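Local coordinates for protein 'Carboxyl esterase 2 (Tuber melanosporum Mel28, PDB 5MIF) that probably hydrolyses carboxylic esters, as an alpha/beta hydrolase-fold enzyme related to archaeal carboxylesterases, at residues Leu171-Gly174 / Glu175-Gly178; Gly293-Phe296 / Gly297-Leu300; Leu325-Pro329 / Gly330-Thr334. All blocks are in the same frame, centred on the assembly; numbering follows the deposited sequence.

Contact 1. Residues Leu171-Gly174 / Glu175-Gly178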
ATOM      1  N   LEU A 171      -1.108 -13.252 -27.033  1.00 43.89           N
ATOM      2  CA  LEU A 171      -0.255 -14.401 -26.768  1.00 44.60           C
ATOM      3  C   LEU A 171       0.407 -14.943 -28.031  1.00 46.44           C
ATOM      4  O   LEU A 171       1.570 -15.327 -28.011  1.00 49.77           O
ATOM      5  CB  LEU A 171      -1.049 -15.500 -26.067  1.00 43.19           C
ATOM      6  CG  LEU A 171      -1.289 -15.190 -24.584  1.00 43.50           C
ATOM      7  CD1 LEU A 171      -2.249 -16.185 -23.951  1.00 38.79           C
ATOM      8  CD2 LEU A 171       0.028 -15.166 -23.828  1.00 44.92           C
ATOM      9  N   GLU A 172      -0.335 -14.965 -29.127  1.00 47.13           N
ATOM     10  CA  GLU A 172       0.153 -15.512 -30.382  1.00 46.91           C
ATOM     11  C   GLU A 172       0.984 -14.528 -31.203  1.00 48.30           C
ATOM     12  O   GLU A 172       1.896 -14.930 -31.923  1.00 52.39           O
ATOM     13  CB  GLU A 172      -1.020 -16.008 -31.228  1.00 50.08           C
ATOM     14  CG  GLU A 172      -0.596 -16.567 -32.576  1.00 48.66           C
ATOM     15  CD  GLU A 172      -1.761 -17.075 -33.384  1.00 58.68           C
ATOM     16  OE1 GLU A 172      -1.567 -17.377 -34.583  1.00 64.87           O
ATOM     17  OE2 GLU A 172      -2.875 -17.164 -32.823  1.00 62.17           O
ATOM     18  N   HIS A 173       0.645 -13.248 -31.133  1.00 43.80           N
ATOM     19  CA  HIS A 173       1.225 -12.279 -32.057  1.00 48.23           C
ATOM     20  C   HIS A 173       2.083 -11.201 -31.400  1.00 49.30           C
ATOM     21  O   HIS A 173       2.668 -10.368 -32.088  1.00 47.13           O
ATOM     22  CB  HIS A 173       0.102 -11.617 -32.864  1.00 46.67           C
ATOM     23  CG  HIS A 173      -0.682 -12.581 -33.699  1.00 52.40           C
ATOM     24  ND1 HIS A 173      -0.159 -13.190 -34.822  1.00 57.22           N
ATOM     25  CD2 HIS A 173      -1.949 -13.049 -33.573  1.00 47.85           C
ATOM     26  CE1 HIS A 173      -1.068 -13.991 -35.351  1.00 54.83           C
ATOM     27  NE2 HIS A 173      -2.163 -13.926 -34.612  1.00 48.84           N
ATOM     28  N   GLY A 174       2.152 -11.221 -30.073  1.00 46.20           N
ATOM     29  CA  GLY A 174       2.809 -10.163 -29.331  1.00 48.64           C
ATOM     30  C   GLY A 174       4.264  -9.971 -29.705  1.00 49.14           C
ATOM     31  O   GLY A 174       4.746  -8.843 -29.823  1.00 48.05           O
ATOM     32  N   GLU A 175       4.960 -11.082 -29.900  1.00 49.05           N
ATOM     33  CA  GLU A 175       6.387 -11.039 -30.181  1.00 54.68           C
ATOM     34  C   GLU A 175       6.660 -10.166 -31.402  1.00 53.42           C
ATOM     35  O   GLU A 175       7.608  -9.387 -31.410  1.00 54.43           O
ATOM     36  CB  GLU A 175       6.937 -12.449 -30.384  1.00 53.45           C
ATOM     37  CG  GLU A 175       8.454 -12.511 -30.389  1.00 66.78           C
ATOM     38  CD  GLU A 175       8.984 -13.927 -30.261  1.00 65.92           C
ATOM     39  OE1 GLU A 175       8.215 -14.815 -29.835  1.00 71.86           O
ATOM     40  OE2 GLU A 175      10.176 -14.138 -30.564  1.00 70.13           O
ATOM     41  N   LYS A 176       5.768 -10.231 -32.387  1.00 52.50           N
ATOM     42  CA  LYS A 176       5.917  -9.472 -33.623  1.00 52.47           C
ATOM     43  C   LYS A 176       5.686  -7.985 -33.418  1.00 50.40           C
ATOM     44  O   LYS A 176       6.056  -7.166 -34.260  1.00 52.83           O
ATOM     45  CB  LYS A 176       4.895  -9.982 -34.640  1.00 55.08           C
ATOM     46  CG  LYS A 176       4.975 -11.474 -34.900  1.00 60.50           C
ATOM     47  CD  LYS A 176       3.781 -11.935 -35.716  1.00 66.57           C
ATOM     48  CE  LYS A 176       3.899 -13.394 -36.108  1.00 69.89           C
ATOM     49  NZ  LYS A 176       2.593 -13.899 -36.590  1.00 71.48           N
ATOM     50  N   LEU A 177       5.129  -7.631 -32.268  1.00 52.19           N
ATOM     51  CA  LEU A 177       4.927  -6.231 -31.915  1.00 50.27           C
ATOM     52  C   LEU A 177       5.973  -5.745 -30.922  1.00 48.42           C
ATOM     53  O   LEU A 177       5.925  -4.601 -30.468  1.00 50.01           O
ATOM     54  CB  LEU A 177       3.528  -6.024 -31.339  1.00 52.85           C
ATOM     55  CG  LEU A 177       2.373  -6.310 -32.296  1.00 51.91           C
ATOM     56  CD1 LEU A 177       1.053  -6.199 -31.558  1.00 51.47           C
ATOM     57  CD2 LEU A 177       2.424  -5.368 -33.493  1.00 53.92           C
ATOM     58  N   GLY A 178       6.902  -6.625 -30.566  1.00 49.72           N
ATOM     59  CA  GLY A 178       7.998  -6.230 -29.700  1.00 46.34           C
ATOM     60  C   GLY A 178       7.689  -6.388 -28.223  1.00 45.22           C
ATOM     61  O   GLY A 178       8.327  -5.753 -27.390  1.00 48.26           O
TER
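Lys-176 reaches back along the chain to His-173, and the two side chains lie next to each other, pointing the same way, where helix 158-173 gives way to the loop before strand 179-180. Both have CG anti to the carbonyl carbon (chi1 -55° in the lysine), and from there the lysine runs fully extended. Its CB begins the contact at the backbone, 3.4 Å from His-173 O. CG passes that same oxygen a little farther off, and CD still lies 4.1 Å from His-173 O, so the aliphatic part of the chain leaves a backbone acceptor behind as it heads for the ring. NZ then arrives at the ring edge, near its plane, and gives a weak hydrogen bond to His-173 ND1 at 3.3 Å. The flat imidazole is also covered on one face by CG of Glu-172, 3.7 Å above the ring plane, and its ring meets that of Trp-169.

In the backbone, the chain tightens into bonds three residues apart. Lys-176 N gives a weak bond to His-173 O, whereas Leu-177 N is held closely by Gly-174 O at 2.8 Å. Gly-178 N follows with a bond to Glu-175 O. A glycine suits this last position because its positive phi of 89° would press a CB against the preceding carbonyl oxygen. Leu-177, an apolar residue, packs onto Lys-78 and Leu-80 of strand 75-82, bringing the turn down on the edge of the sheet.

Because ND1 accepts from the ammonium, the imidazole proton is more likely to sit on NE2, and the lysine charge would probably disfavour a second proton on the ring.

Contact 2. Residues Gly293-Phe296 / Gly297-Leu300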
ATOM      1  N   GLY A 293     -13.599  -6.793  -2.857  1.00 42.50           N
ATOM      2  CA  GLY A 293     -12.176  -6.972  -3.095  1.00 40.63           C
ATOM      3  C   GLY A 293     -11.478  -7.671  -1.943  1.00 43.17           C
ATOM      4  O   GLY A 293     -10.714  -8.616  -2.162  1.00 42.31           O
ATOM      5  N   GLU A 294     -11.772  -7.235  -0.717  1.00 40.54           N
ATOM      6  CA  GLU A 294     -11.124  -7.785   0.474  1.00 44.87           C
ATOM      7  C   GLU A 294     -11.502  -9.251   0.678  1.00 43.93           C
ATOM      8  O   GLU A 294     -10.637 -10.090   0.935  1.00 42.10           O
ATOM      9  CB  GLU A 294     -11.479  -6.937   1.711  1.00 44.20           C
ATOM     10  CG  GLU A 294     -10.915  -5.514   1.641  1.00 43.28           C
ATOM     11  CD  GLU A 294     -11.076  -4.690   2.931  1.00 46.87           C
ATOM     12  OE1 GLU A 294     -11.926  -5.012   3.783  1.00 47.83           O
ATOM     13  OE2 GLU A 294     -10.321  -3.705   3.093  1.00 48.01           O
ATOM     14  N   ASP A 295     -12.787  -9.562   0.537  1.00 45.58           N
ATOM     15  CA  ASP A 295     -13.244 -10.949   0.648  1.00 44.22           C
ATOM     16  C   ASP A 295     -12.620 -11.823  -0.434  1.00 43.90           C
ATOM     17  O   ASP A 295     -12.226 -12.960  -0.164  1.00 46.08           O
ATOM     18  CB  ASP A 295     -14.772 -11.032   0.574  1.00 49.45           C
ATOM     19  CG  ASP A 295     -15.447 -10.514   1.833  1.00 53.83           C
ATOM     20  OD1 ASP A 295     -14.767 -10.412   2.878  1.00 55.16           O
ATOM     21  OD2 ASP A 295     -16.655 -10.208   1.779  1.00 59.33           O
ATOM     22  N   PHE A 296     -12.538 -11.301  -1.654  1.00 37.28           N
ATOM     23  CA  PHE A 296     -11.934 -12.054  -2.748  1.00 39.39           C
ATOM     24  C   PHE A 296     -10.456 -12.344  -2.430  1.00 40.93           C
ATOM     25  O   PHE A 296      -9.973 -13.461  -2.633  1.00 42.24           O
ATOM     26  CB  PHE A 296     -12.079 -11.293  -4.075  1.00 40.59           C
ATOM     27  CG  PHE A 296     -11.669 -12.085  -5.290  1.00 37.82           C
ATOM     28  CD1 PHE A 296     -12.286 -13.286  -5.599  1.00 40.76           C
ATOM     29  CD2 PHE A 296     -10.683 -11.610  -6.142  1.00 41.20           C
ATOM     30  CE1 PHE A 296     -11.913 -14.014  -6.730  1.00 42.08           C
ATOM     31  CE2 PHE A 296     -10.312 -12.321  -7.279  1.00 41.69           C
ATOM     32  CZ  PHE A 296     -10.925 -13.528  -7.573  1.00 42.36           C
ATOM     33  N   GLY A 297      -9.743 -11.336  -1.935  1.00 39.94           N
ATOM     34  CA  GLY A 297      -8.351 -11.514  -1.563  1.00 38.39           C
ATOM     35  C   GLY A 297      -8.147 -12.539  -0.454  1.00 41.58           C
ATOM     36  O   GLY A 297      -7.282 -13.414  -0.572  1.00 40.81           O
ATOM     37  N   ARG A 298      -8.966 -12.465   0.595  1.00 42.42           N
ATOM     38  CA  ARG A 298      -8.880 -13.427   1.706  1.00 45.02           C
ATOM     39  C   ARG A 298      -9.108 -14.839   1.192  1.00 44.63           C
ATOM     40  O   ARG A 298      -8.454 -15.793   1.617  1.00 41.48           O
ATOM     41  CB  ARG A 298      -9.900 -13.108   2.796  1.00 39.35           C
ATOM     42  CG  ARG A 298      -9.639 -11.814   3.520  1.00 44.12           C
ATOM     43  CD  ARG A 298     -10.664 -11.602   4.608  1.00 47.51           C
ATOM     44  NE  ARG A 298     -10.336 -10.469   5.463  1.00 47.75           N
ATOM     45  CZ  ARG A 298     -11.091  -9.380   5.576  1.00 52.49           C
ATOM     46  NH1 ARG A 298     -12.216  -9.273   4.872  1.00 52.71           N
ATOM     47  NH2 ARG A 298     -10.721  -8.394   6.388  1.00 47.96           N
ATOM     48  N   ARG A 299     -10.034 -14.957   0.250  1.00 44.39           N
ATOM     49  CA  ARG A 299     -10.320 -16.237  -0.367  1.00 42.91           C
ATOM     50  C   ARG A 299      -9.102 -16.764  -1.161  1.00 45.33           C
ATOM     51  O   ARG A 299      -8.746 -17.934  -1.045  1.00 44.84           O
ATOM     52  CB  ARG A 299     -11.563 -16.099  -1.238  1.00 47.47           C
ATOM     53  CG  ARG A 299     -11.977 -17.356  -1.879  1.00 50.71           C
ATOM     54  CD  ARG A 299     -13.474 -17.548  -1.872  1.00 48.09           C
ATOM     55  NE  ARG A 299     -13.697 -18.882  -2.394  1.00 51.81           N
ATOM     56  CZ  ARG A 299     -14.371 -19.165  -3.495  1.00 51.39           C
ATOM     57  NH1 ARG A 299     -14.970 -18.198  -4.181  1.00 48.90           N
ATOM     58  NH2 ARG A 299     -14.468 -20.430  -3.878  1.00 47.89           N
ATOM     59  N   LEU A 300      -8.434 -15.899  -1.920  1.00 39.83           N
ATOM     60  CA  LEU A 300      -7.203 -16.293  -2.615  1.00 43.22           C
ATOM     61  C   LEU A 300      -6.111 -16.714  -1.627  1.00 42.38           C
ATOM     62  O   LEU A 300      -5.374 -17.676  -1.864  1.00 43.51           O
ATOM     63  CB  LEU A 300      -6.673 -15.146  -3.479  1.00 38.72           C
ATOM     64  CG  LEU A 300      -7.540 -14.678  -4.639  1.00 45.38           C
ATOM     65  CD1 LEU A 300      -6.917 -13.457  -5.291  1.00 43.01           C
ATOM     66  CD2 LEU A 300      -7.677 -15.804  -5.645  1.00 42.27           C
TER
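Asp-295 and Arg-298 meet one turn apart on helix 290-302, with carboxylate and guanidinium planes 44° apart. OD1 of Asp-295 comes to the edge of the guanidinium, near its plane, and takes a bent, weak hydrogen bond from Arg-298 NH1 at 3.4 Å as part of a salt bridge. The same OD1 also accepts from Gln-291, and the arginine sends NH2 to Glu-285 of the second subunit, a reach for which its chain, extended from CG to NE, is well suited. Glu-294 approaches differently: its OE1 lies 4.4 Å from Arg-298 NH1, well out of the guanidinium plane, adding only charge attraction, while its OE2 forms a salt bridge with Arg-311.

Phe-296 and Leu-300 form the apolar counterpart. With CG anti to the backbone N (chi1 -171°), the phenyl ring swings over to receive CG of Leu-300 on one face, and CE2 lies 4.1 Å from Leu-300 CD1. Regular helical bonds tie the backbone together, among them Leu-300 N to Phe-296 O at 3.0 Å. Gly-297 N gives a bond to Gly-293 O; both glycines are buried, and having no side chain they add no bulk to this part of the helix.

The helix links strands 279-284 and 307-312 in a beta-alpha-beta unit: Glu-294, Phe-296 and Leu-300 rest on Val-283, Ile-281 and Thr-279, while Phe-296 and Arg-299 also touch Leu-273 of helix 270-273.

Contact 3. Residues Leu325-Pro329 / Gly330-Thr334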
ATOM      1  N   LEU A 325      -8.339  12.815  -7.965  1.00 47.99           N
ATOM      2  CA  LEU A 325      -8.207  11.884  -6.840  1.00 50.90           C
ATOM      3  C   LEU A 325      -6.819  11.239  -6.790  1.00 48.69           C
ATOM      4  O   LEU A 325      -6.281  10.962  -5.716  1.00 48.10           O
ATOM      5  CB  LEU A 325      -9.285  10.791  -6.922  1.00 43.55           C
ATOM      6  CG  LEU A 325     -10.738  11.236  -6.707  1.00 50.19           C
ATOM      7  CD1 LEU A 325     -11.714  10.061  -6.743  1.00 47.24           C
ATOM      8  CD2 LEU A 325     -10.880  12.011  -5.403  1.00 47.86           C
ATOM      9  N   SER A 326      -6.233  11.037  -7.963  1.00 49.61           N
ATOM     10  CA  SER A 326      -5.013  10.262  -8.086  1.00 45.40           C
ATOM     11  C   SER A 326      -3.790  10.994  -7.545  1.00 50.05           C
ATOM     12  O   SER A 326      -2.737  10.377  -7.354  1.00 47.15           O
ATOM     13  CB  SER A 326      -4.800   9.858  -9.552  1.00 46.61           C
ATOM     14  OG  SER A 326      -4.283  10.925 -10.333  1.00 51.54           O
ATOM     15  N   GLU A 327      -3.921  12.292  -7.274  1.00 48.56           N
ATOM     16  CA  GLU A 327      -2.782  13.068  -6.778  1.00 49.30           C
ATOM     17  C   GLU A 327      -2.760  13.197  -5.253  1.00 49.87           C
ATOM     18  O   GLU A 327      -1.797  13.719  -4.691  1.00 47.56           O
ATOM     19  CB  GLU A 327      -2.756  14.460  -7.417  1.00 52.25           C
ATOM     20  CG  GLU A 327      -2.474  14.427  -8.923  1.00 57.94           C
ATOM     21  CD  GLU A 327      -1.091  13.864  -9.276  1.00 61.38           C
ATOM     22  OE1 GLU A 327      -0.150  13.980  -8.460  1.00 62.51           O
ATOM     23  OE2 GLU A 327      -0.949  13.288 -10.375  1.00 63.73           O
ATOM     24  N   ALA A 328      -3.830  12.752  -4.595  1.00 45.90           N
ATOM     25  CA  ALA A 328      -3.860  12.666  -3.141  1.00 45.51           C
ATOM     26  C   ALA A 328      -2.808  11.641  -2.688  1.00 43.97           C
ATOM     27  O   ALA A 328      -2.489  10.715  -3.438  1.00 43.80           O
ATOM     28  CB  ALA A 328      -5.272  12.285  -2.645  1.00 42.12           C
ATOM     29  N   PRO A 329      -2.251  11.818  -1.476  1.00 47.21           N
ATOM     30  CA  PRO A 329      -1.090  11.029  -1.025  1.00 42.50           C
ATOM     31  C   PRO A 329      -1.290   9.517  -1.118  1.00 40.24           C
ATOM     32  O   PRO A 329      -0.481   8.851  -1.757  1.00 39.24           O
ATOM     33  CB  PRO A 329      -0.926  11.451   0.438  1.00 39.19           C
ATOM     34  CG  PRO A 329      -1.515  12.812   0.511  1.00 42.92           C
ATOM     35  CD  PRO A 329      -2.622  12.868  -0.506  1.00 44.78           C
ATOM     36  N   GLY A 330      -2.355   8.998  -0.510  1.00 41.98           N
ATOM     37  CA  GLY A 330      -2.623   7.569  -0.521  1.00 41.48           C
ATOM     38  C   GLY A 330      -2.813   6.994  -1.910  1.00 39.78           C
ATOM     39  O   GLY A 330      -2.250   5.952  -2.249  1.00 42.39           O
ATOM     40  N   ALA A 331      -3.611   7.674  -2.720  1.00 42.22           N
ATOM     41  CA  ALA A 331      -3.839   7.265  -4.102  1.00 42.82           C
ATOM     42  C   ALA A 331      -2.533   7.284  -4.905  1.00 43.07           C
ATOM     43  O   ALA A 331      -2.199   6.333  -5.604  1.00 42.00           O
ATOM     44  CB  ALA A 331      -4.871   8.169  -4.753  1.00 40.69           C
ATOM     45  N   LYS A 332      -1.805   8.387  -4.804  1.00 40.77           N
ATOM     46  CA  LYS A 332      -0.567   8.542  -5.544  1.00 41.33           C
ATOM     47  C   LYS A 332       0.410   7.436  -5.172  1.00 43.43           C
ATOM     48  O   LYS A 332       1.043   6.848  -6.036  1.00 38.39           O
ATOM     49  CB  LYS A 332       0.049   9.915  -5.263  1.00 46.23           C
ATOM     50  CG  LYS A 332       1.249  10.277  -6.131  1.00 49.31           C
ATOM     51  CD  LYS A 332       1.838  11.614  -5.683  1.00 53.75           C
ATOM     52  CE  LYS A 332       2.191  12.510  -6.858  1.00 60.92           C
ATOM     53  NZ  LYS A 332       3.120  11.830  -7.811  1.00 64.50           N
ATOM     54  N   ALA A 333       0.502   7.137  -3.878  1.00 38.77           N
ATOM     55  CA  ALA A 333       1.454   6.142  -3.401  1.00 43.29           C
ATOM     56  C   ALA A 333       1.103   4.759  -3.936  1.00 42.02           C
ATOM     57  O   ALA A 333       1.982   3.992  -4.344  1.00 40.69           O
ATOM     58  CB  ALA A 333       1.500   6.131  -1.874  1.00 38.60           C
ATOM     59  N   THR A 334      -0.184   4.440  -3.955  1.00 37.42           N
ATOM     60  CA  THR A 334      -0.564   3.095  -4.353  1.00 40.53           C
ATOM     61  C   THR A 334      -0.508   2.933  -5.867  1.00 40.51           C
ATOM     62  O   THR A 334      -0.215   1.848  -6.367  1.00 37.82           O
ATOM     63  CB  THR A 334      -1.951   2.730  -3.817  1.00 38.85           C
ATOM     64  OG1 THR A 334      -2.911   3.625  -4.354  1.00 47.40           O
ATOM     65  CG2 THR A 334      -1.959   2.876  -2.299  1.00 41.65           C
TER
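The N-terminal turn of helix 329-345 is closed where Lys-332 N bonds to the carbonyl of Ala-328, the N-cap residue. The bond is short, 2.8 Å from Lys-332 N to Ala-328 O. Ala-333 N repeats the pattern to Pro-329 O at 2.9 Å. Proline fits the first position of a helix, since its nitrogen has no proton to offer and none is called for there; its ring packs on Ala-308 of the second subunit.

Glu-327 and Ala-328 connect this turn to the short, weakly bonded helix 323-326, and the small Ala-331 lets the two lie close: its CB sits 3.3 Å from Leu-325 O and 3.9 Å from Ser-326 CA. Leu-325 itself packs on Phe-319 and Tyr-42, near a probable Ser-His-Asp triad but not touching it.

Lys-332, bent at chi3 and chi4 (-137° and -56°), curls toward Glu-327, so that CE comes 3.2 Å from Glu-327 OE1 and NZ makes a long salt bridge of 4.0 Å to that same oxygen. A methionine in its place would probably leave the Glu-327 carboxylate without this nearby positive charge. The main-chain O of Glu-327 accepts from Arg-306 of the second subunit.

In the fold
Contacts 1, 2 and 3 follow one another along the chain and do not touch. The centre of contact 1 lies about 33 Å from the centres of both others; contacts 2 and 3 are about 23 Å apart, centre to centre. One mixed eight-stranded sheet relates them. Contact 1 packs against strand 75-82, outermost within this chain at one border, while the helix of contact 2 leads into strand 307-312, outermost within this chain at the other. Contact 3 starts the last helix, 329-345, and packs on Ala-308 and Ile-310 in strand 307-312 of the second subunit. Contacts 2 and 3 thus both help form the dimer interface, whereas contact 1 lies on the surface, untouched by the partner.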